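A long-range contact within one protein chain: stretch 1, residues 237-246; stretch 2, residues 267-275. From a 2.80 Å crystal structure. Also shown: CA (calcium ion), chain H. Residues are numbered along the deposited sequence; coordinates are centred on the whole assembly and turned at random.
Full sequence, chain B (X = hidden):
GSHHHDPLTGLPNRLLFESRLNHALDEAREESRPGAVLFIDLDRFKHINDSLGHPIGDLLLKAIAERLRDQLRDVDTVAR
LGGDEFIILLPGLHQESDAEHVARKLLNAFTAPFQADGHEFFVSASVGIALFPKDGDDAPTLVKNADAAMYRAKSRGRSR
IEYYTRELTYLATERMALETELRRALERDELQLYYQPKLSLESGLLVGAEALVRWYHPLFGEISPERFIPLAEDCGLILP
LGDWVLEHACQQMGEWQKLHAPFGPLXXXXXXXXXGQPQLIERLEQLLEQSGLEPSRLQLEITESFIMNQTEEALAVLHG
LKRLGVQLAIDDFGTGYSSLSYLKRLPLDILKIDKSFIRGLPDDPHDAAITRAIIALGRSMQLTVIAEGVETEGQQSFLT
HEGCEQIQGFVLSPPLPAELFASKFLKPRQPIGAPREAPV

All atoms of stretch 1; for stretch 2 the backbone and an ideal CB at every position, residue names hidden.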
ATOM      1  N   LEU B 237      -4.868  12.706 -20.266  1.00 60.40           N
ATOM      2  CA  LEU B 237      -3.962  13.578 -21.004  1.00 60.06           C
ATOM      3  C   LEU B 237      -2.545  13.502 -20.454  1.00 60.14           C
ATOM      4  O   LEU B 237      -1.651  14.197 -20.934  1.00 61.27           O
ATOM      5  CB  LEU B 237      -4.460  15.024 -20.958  1.00 60.12           C
ATOM      6  CG  LEU B 237      -5.737  15.296 -21.755  1.00 60.74           C
ATOM      7  CD1 LEU B 237      -6.221  16.720 -21.536  1.00 60.89           C
ATOM      8  CD2 LEU B 237      -5.516  15.031 -23.238  1.00 60.90           C
ATOM      9  N   ILE B 238      -2.340  12.645 -19.457  1.00 60.28           N
ATOM     10  CA  ILE B 238      -1.046  12.536 -18.792  1.00 59.97           C
ATOM     11  C   ILE B 238       0.019  11.960 -19.724  1.00 59.55           C
ATOM     12  O   ILE B 238       1.166  12.403 -19.709  1.00 60.54           O
ATOM     13  CB  ILE B 238      -1.138  11.686 -17.505  1.00 60.26           C
ATOM     14  CG1 ILE B 238       0.160  11.787 -16.699  1.00 61.47           C
ATOM     15  CG2 ILE B 238      -1.440  10.229 -17.832  1.00 59.74           C
ATOM     16  CD1 ILE B 238       0.443  13.169 -16.153  1.00 61.74           C
ATOM     17  N   LEU B 239      -0.358  10.977 -20.538  1.00 58.41           N
ATOM     18  CA  LEU B 239       0.584  10.385 -21.481  1.00 57.67           C
ATOM     19  C   LEU B 239       1.023  11.420 -22.518  1.00 57.80           C
ATOM     20  O   LEU B 239       2.219  11.598 -22.743  1.00 59.05           O
ATOM     21  CB  LEU B 239      -0.014   9.142 -22.150  1.00 57.05           C
ATOM     22  CG  LEU B 239      -0.301   7.966 -21.209  1.00 56.65           C
ATOM     23  CD1 LEU B 239      -0.855   6.778 -21.981  1.00 56.47           C
ATOM     24  CD2 LEU B 239       0.944   7.564 -20.433  1.00 56.12           C
ATOM     25  N   PRO B 240       0.057  12.115 -23.144  1.00 57.54           N
ATOM     26  CA  PRO B 240       0.395  13.226 -24.037  1.00 56.92           C
ATOM     27  C   PRO B 240       1.215  14.308 -23.331  1.00 57.14           C
ATOM     28  O   PRO B 240       2.131  14.883 -23.925  1.00 57.77           O
ATOM     29  CB  PRO B 240      -0.972  13.783 -24.444  1.00 56.66           C
ATOM     30  CG  PRO B 240      -1.923  12.657 -24.261  1.00 56.82           C
ATOM     31  CD  PRO B 240      -1.392  11.843 -23.120  1.00 57.32           C
ATOM     32  N   LEU B 241       0.881  14.579 -22.073  1.00 56.06           N
ATOM     33  CA  LEU B 241       1.588  15.587 -21.289  1.00 55.49           C
ATOM     34  C   LEU B 241       3.035  15.177 -21.057  1.00 55.73           C
ATOM     35  O   LEU B 241       3.959  15.947 -21.322  1.00 56.86           O
ATOM     36  CB  LEU B 241       0.890  15.800 -19.945  1.00 55.30           C
ATOM     37  CG  LEU B 241       1.506  16.841 -19.006  1.00 55.30           C
ATOM     38  CD1 LEU B 241       1.469  18.228 -19.626  1.00 55.30           C
ATOM     39  CD2 LEU B 241       0.787  16.843 -17.667  1.00 55.20           C
ATOM     40  N   GLY B 242       3.225  13.956 -20.566  1.00 55.83           N
ATOM     41  CA  GLY B 242       4.556  13.445 -20.258  1.00 56.29           C
ATOM     42  C   GLY B 242       5.451  13.404 -21.478  1.00 57.34           C
ATOM     43  O   GLY B 242       6.633  13.754 -21.409  1.00 58.39           O
ATOM     44  N   ASP B 243       4.881  12.980 -22.603  1.00 57.85           N
ATOM     45  CA  ASP B 243       5.617  12.913 -23.856  1.00 57.54           C
ATOM     46  C   ASP B 243       6.076  14.311 -24.248  1.00 56.17           C
ATOM     47  O   ASP B 243       7.243  14.521 -24.592  1.00 56.71           O
ATOM     48  CB  ASP B 243       4.740  12.325 -24.962  1.00 58.88           C
ATOM     49  CG  ASP B 243       5.515  11.422 -25.899  1.00 60.96           C
ATOM     50  OD1 ASP B 243       5.841  10.287 -25.487  1.00 62.45           O
ATOM     51  OD2 ASP B 243       5.794  11.843 -27.043  1.00 61.49           O
ATOM     52  N   TRP B 244       5.148  15.262 -24.186  1.00 53.95           N
ATOM     53  CA  TRP B 244       5.455  16.662 -24.455  1.00 52.63           C
ATOM     54  C   TRP B 244       6.577  17.141 -23.549  1.00 52.53           C
ATOM     55  O   TRP B 244       7.538  17.755 -24.006  1.00 51.76           O
ATOM     56  CB  TRP B 244       4.220  17.535 -24.230  1.00 51.82           C
ATOM     57  CG  TRP B 244       4.418  18.963 -24.639  1.00 51.03           C
ATOM     58  CD1 TRP B 244       4.124  19.511 -25.850  1.00 50.97           C
ATOM     59  CD2 TRP B 244       4.959  20.024 -23.840  1.00 50.64           C
ATOM     60  NE1 TRP B 244       4.447  20.846 -25.859  1.00 51.27           N
ATOM     61  CE2 TRP B 244       4.961  21.186 -24.636  1.00 50.65           C
ATOM     62  CE3 TRP B 244       5.439  20.104 -22.530  1.00 50.30           C
ATOM     63  CZ2 TRP B 244       5.424  22.412 -24.168  1.00 50.25           C
ATOM     64  CZ3 TRP B 244       5.899  21.323 -22.066  1.00 50.49           C
ATOM     65  CH2 TRP B 244       5.888  22.460 -22.883  1.00 50.43           C
ATOM     66  N   VAL B 245       6.443  16.858 -22.257  1.00 53.40           N
ATOM     67  CA  VAL B 245       7.440  17.277 -21.280  1.00 55.25           C
ATOM     68  C   VAL B 245       8.813  16.697 -21.613  1.00 56.44           C
ATOM     69  O   VAL B 245       9.811  17.422 -21.634  1.00 57.72           O
ATOM     70  CB  VAL B 245       7.040  16.866 -19.850  1.00 55.70           C
ATOM     71  CG1 VAL B 245       8.195  17.081 -18.883  1.00 55.73           C
ATOM     72  CG2 VAL B 245       5.819  17.652 -19.401  1.00 55.88           C
ATOM     73  N   LEU B 246       8.864  15.394 -21.878  1.00 56.17           N
ATOM     74  CA  LEU B 246      10.132  14.738 -22.180  1.00 56.94           C
ATOM     75  C   LEU B 246      10.816  15.351 -23.404  1.00 58.74           C
ATOM     76  O   LEU B 246      11.974  15.774 -23.332  1.00 60.04           O
ATOM     77  CB  LEU B 246       9.927  13.238 -22.386  1.00 55.90           C
ATOM     78  CG  LEU B 246       9.812  12.414 -21.102  1.00 55.30           C
ATOM     79  CD1 LEU B 246       9.391  10.988 -21.419  1.00 55.16           C
ATOM     80  CD2 LEU B 246      11.124  12.428 -20.333  1.00 55.29           C
ATOM     81  N   UNK B 267      16.874  17.017 -14.753  1.00 64.74           N
ATOM     82  CA  UNK B 267      15.933  16.118 -14.094  1.00 63.75           C
ATOM     83  C   UNK B 267      14.514  16.394 -14.552  1.00 63.37           C
ATOM     84  O   UNK B 267      14.100  17.547 -14.631  1.00 64.58           O
ATOM     85  CB  UNK B 267      16.032  16.255 -12.573  1.00 63.75           C
ATOM     86  N   UNK B 268      13.767  15.337 -14.847  1.00 62.64           N
ATOM     87  CA  UNK B 268      12.356  15.489 -15.184  1.00 61.81           C
ATOM     88  C   UNK B 268      11.509  14.436 -14.483  1.00 61.35           C
ATOM     89  O   UNK B 268      11.858  13.255 -14.465  1.00 62.33           O
ATOM     90  CB  UNK B 268      12.157  15.402 -16.698  1.00 61.81           C
ATOM     91  N   UNK B 269      10.396  14.872 -13.901  1.00 60.76           N
ATOM     92  CA  UNK B 269       9.477  13.958 -13.236  1.00 59.89           C
ATOM     93  C   UNK B 269       8.795  13.060 -14.260  1.00 58.77           C
ATOM     94  O   UNK B 269       8.398  13.511 -15.334  1.00 58.50           O
ATOM     95  CB  UNK B 269       8.436  14.733 -12.426  1.00 59.89           C
ATOM     96  N   UNK B 270       8.667  11.784 -13.917  1.00 57.72           N
ATOM     97  CA  UNK B 270       8.031  10.813 -14.790  1.00 57.49           C
ATOM     98  C   UNK B 270       6.772  10.276 -14.126  1.00 57.60           C
ATOM     99  O   UNK B 270       6.845   9.448 -13.221  1.00 57.75           O
ATOM    100  CB  UNK B 270       8.993   9.673 -15.129  1.00 57.49           C
ATOM    101  N   UNK B 271       5.617  10.760 -14.575  1.00 58.63           N
ATOM    102  CA  UNK B 271       4.333  10.304 -14.054  1.00 59.19           C
ATOM    103  C   UNK B 271       4.264   8.784 -14.046  1.00 60.14           C
ATOM    104  O   UNK B 271       4.875   8.121 -14.882  1.00 60.85           O
ATOM    105  CB  UNK B 271       3.182  10.881 -14.881  1.00 59.19           C
ATOM    106  N   UNK B 272       3.516   8.233 -13.097  1.00 61.35           N
ATOM    107  CA  UNK B 272       3.407   6.784 -12.952  1.00 61.64           C
ATOM    108  C   UNK B 272       3.012   6.079 -14.236  1.00 61.68           C
ATOM    109  O   UNK B 272       3.598   5.059 -14.599  1.00 60.62           O
ATOM    110  CB  UNK B 272       2.390   6.449 -11.860  1.00 61.64           C
ATOM    111  N   UNK B 273       2.021   6.630 -14.930  1.00 62.33           N
ATOM    112  CA  UNK B 273       1.466   5.995 -16.120  1.00 63.33           C
ATOM    113  C   UNK B 273       2.468   5.944 -17.272  1.00 65.38           C
ATOM    114  O   UNK B 273       2.454   5.001 -18.066  1.00 67.72           O
ATOM    115  CB  UNK B 273       0.204   6.737 -16.565  1.00 63.33           C
ATOM    116  N   UNK B 274       3.335   6.950 -17.366  1.00 65.21           N
ATOM    117  CA  UNK B 274       4.366   6.972 -18.402  1.00 65.37           C
ATOM    118  C   UNK B 274       5.231   5.723 -18.327  1.00 66.88           C
ATOM    119  O   UNK B 274       5.718   5.235 -19.344  1.00 67.07           O
ATOM    120  CB  UNK B 274       5.235   8.224 -18.270  1.00 65.37           C
ATOM    121  N   UNK B 275       5.425   5.215 -17.115  1.00 69.27           N
ATOM    122  CA  UNK B 275       6.235   4.023 -16.911  1.00 71.58           C
ATOM    123  C   UNK B 275       5.496   2.805 -17.449  1.00 73.36           C
ATOM    124  O   UNK B 275       6.112   1.826 -17.870  1.00 74.07           O
ATOM    125  CB  UNK B 275       6.573   3.840 -15.430  1.00 71.58           C
TER
HETATM  126 CA    CA H1302      10.873  16.526  -8.757  1.00 57.72          CA

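Stretch 1 is a helix from Ile238 onward, with Leu237 at its N-cap. Its face toward stretch 2 offers methyl groups at both ends and a bare glycine, Gly242, between them.

Position 267 lies in a strand, out of reach of the helix. Stretch 1 sets no demand here. The residue is Ser267, whose OG is hydrogen-bonded elsewhere in the structure.

Position 268 is extended, and its CA-to-CB bond points toward the helix. The ideal CB lies 4.8 Å from Val245 CG1 and 4.8 Å from Leu246 CD2. That leaves room for a modest apolar side chain, and valine, isoleucine or leucine would suit. It is Val268. Its CG1 packs on Val245 CG1 at 3.5 Å and reaches Leu246 CD2 at 4.5 Å.

Position 269 points sideways, with nothing of stretch 1 near its CB. The visible calcium ion favours an oxygen-bearing side chain: Asp, Asn, Glu or Gln. It is Asn269, and its OD1 binds the calcium at 2.6 Å.

Position 270 also points sideways, but Leu246 lies within range of a longer side chain. Leucine or methionine would fit. It is Leu270, with chi1 t and chi2 p. The end of the side chain turns nearer the helix, and CD1 meets Leu246 CD1 at 4.1 Å.

Position 271 points toward the helix. Its ideal CB is already 3.6 Å from Ile238 CG1, so a small residue suits best. It is Ala271, with CB 3.7 Å from Ile238 CG1.

Position 272 points sideways and touches nothing in stretch 1. Its phi/psi of -53/-45 is open to most residues, so the visible atoms do not single one out. It is Gly272.

Position 273 points toward the first turn of the helix. The ideal CB is 4.0 Å from Leu239 CD2 and 4.1 Å from Ile238 CG2. A small apolar residue completes this contact. It is Ala273, whose CB touches both methyls.

Position 274 starts sideways, but the open space over Gly242 invites a long side chain, such as Gln, Glu, Met or Lys. It is Gln274, chi1 m and chi2 t. OE1 comes 3.4 Å from Gly242 CA, and NE2 lies 3.5 Å from Leu246 CD1. An ideal CB on Gly242 would sit 2.1 Å from Gln274 CD, a clash. No hydrogen bond crosses to the helix. Instead, OE1 accepts one from Ala271 N at 3.2 Å, tying the side chain to its own turn.

Position 275 points away, so stretch 1 leaves the choice free. It is Leu275.

Stretch 2, residues 267-275: SVNLAGAQL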
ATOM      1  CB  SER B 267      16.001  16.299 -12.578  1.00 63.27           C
ATOM      2  OG  SER B 267      17.339  16.339 -12.123  1.00 63.98           O
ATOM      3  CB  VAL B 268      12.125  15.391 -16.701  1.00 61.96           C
ATOM      4  CG1 VAL B 268      10.639  15.401 -17.013  1.00 62.27           C
ATOM      5  CG2 VAL B 268      12.820  16.539 -17.411  1.00 62.39           C
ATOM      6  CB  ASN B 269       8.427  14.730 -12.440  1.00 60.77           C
ATOM      7  CG  ASN B 269       9.018  15.451 -11.243  1.00 62.61           C
ATOM      8  OD1 ASN B 269       9.789  14.877 -10.474  1.00 64.23           O
ATOM      9  ND2 ASN B 269       8.648  16.715 -11.073  1.00 63.56           N
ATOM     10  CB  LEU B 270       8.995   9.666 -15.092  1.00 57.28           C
ATOM     11  CG  LEU B 270       8.636   8.774 -16.278  1.00 57.10           C
ATOM     12  CD1 LEU B 270       8.751   9.548 -17.581  1.00 56.74           C
ATOM     13  CD2 LEU B 270       9.536   7.550 -16.302  1.00 57.70           C
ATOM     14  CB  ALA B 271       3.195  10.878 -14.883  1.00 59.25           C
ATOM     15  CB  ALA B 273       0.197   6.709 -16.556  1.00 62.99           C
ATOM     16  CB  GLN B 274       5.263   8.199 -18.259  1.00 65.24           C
ATOM     17  CG  GLN B 274       4.578   9.522 -18.538  1.00 65.19           C
ATOM     18  CD  GLN B 274       5.554  10.680 -18.534  1.00 64.66           C
ATOM     19  OE1 GLN B 274       5.505  11.547 -17.661  1.00 64.62           O
ATOM     20  NE2 GLN B 274       6.457  10.694 -19.506  1.00 64.81           N
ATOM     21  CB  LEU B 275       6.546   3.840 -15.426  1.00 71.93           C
ATOM     22  CG  LEU B 275       7.939   3.296 -15.113  1.00 72.61           C
ATOM     23  CD1 LEU B 275       9.005   4.317 -15.484  1.00 72.69           C
ATOM     24  CD2 LEU B 275       8.046   2.928 -13.643  1.00 73.48           C
TER
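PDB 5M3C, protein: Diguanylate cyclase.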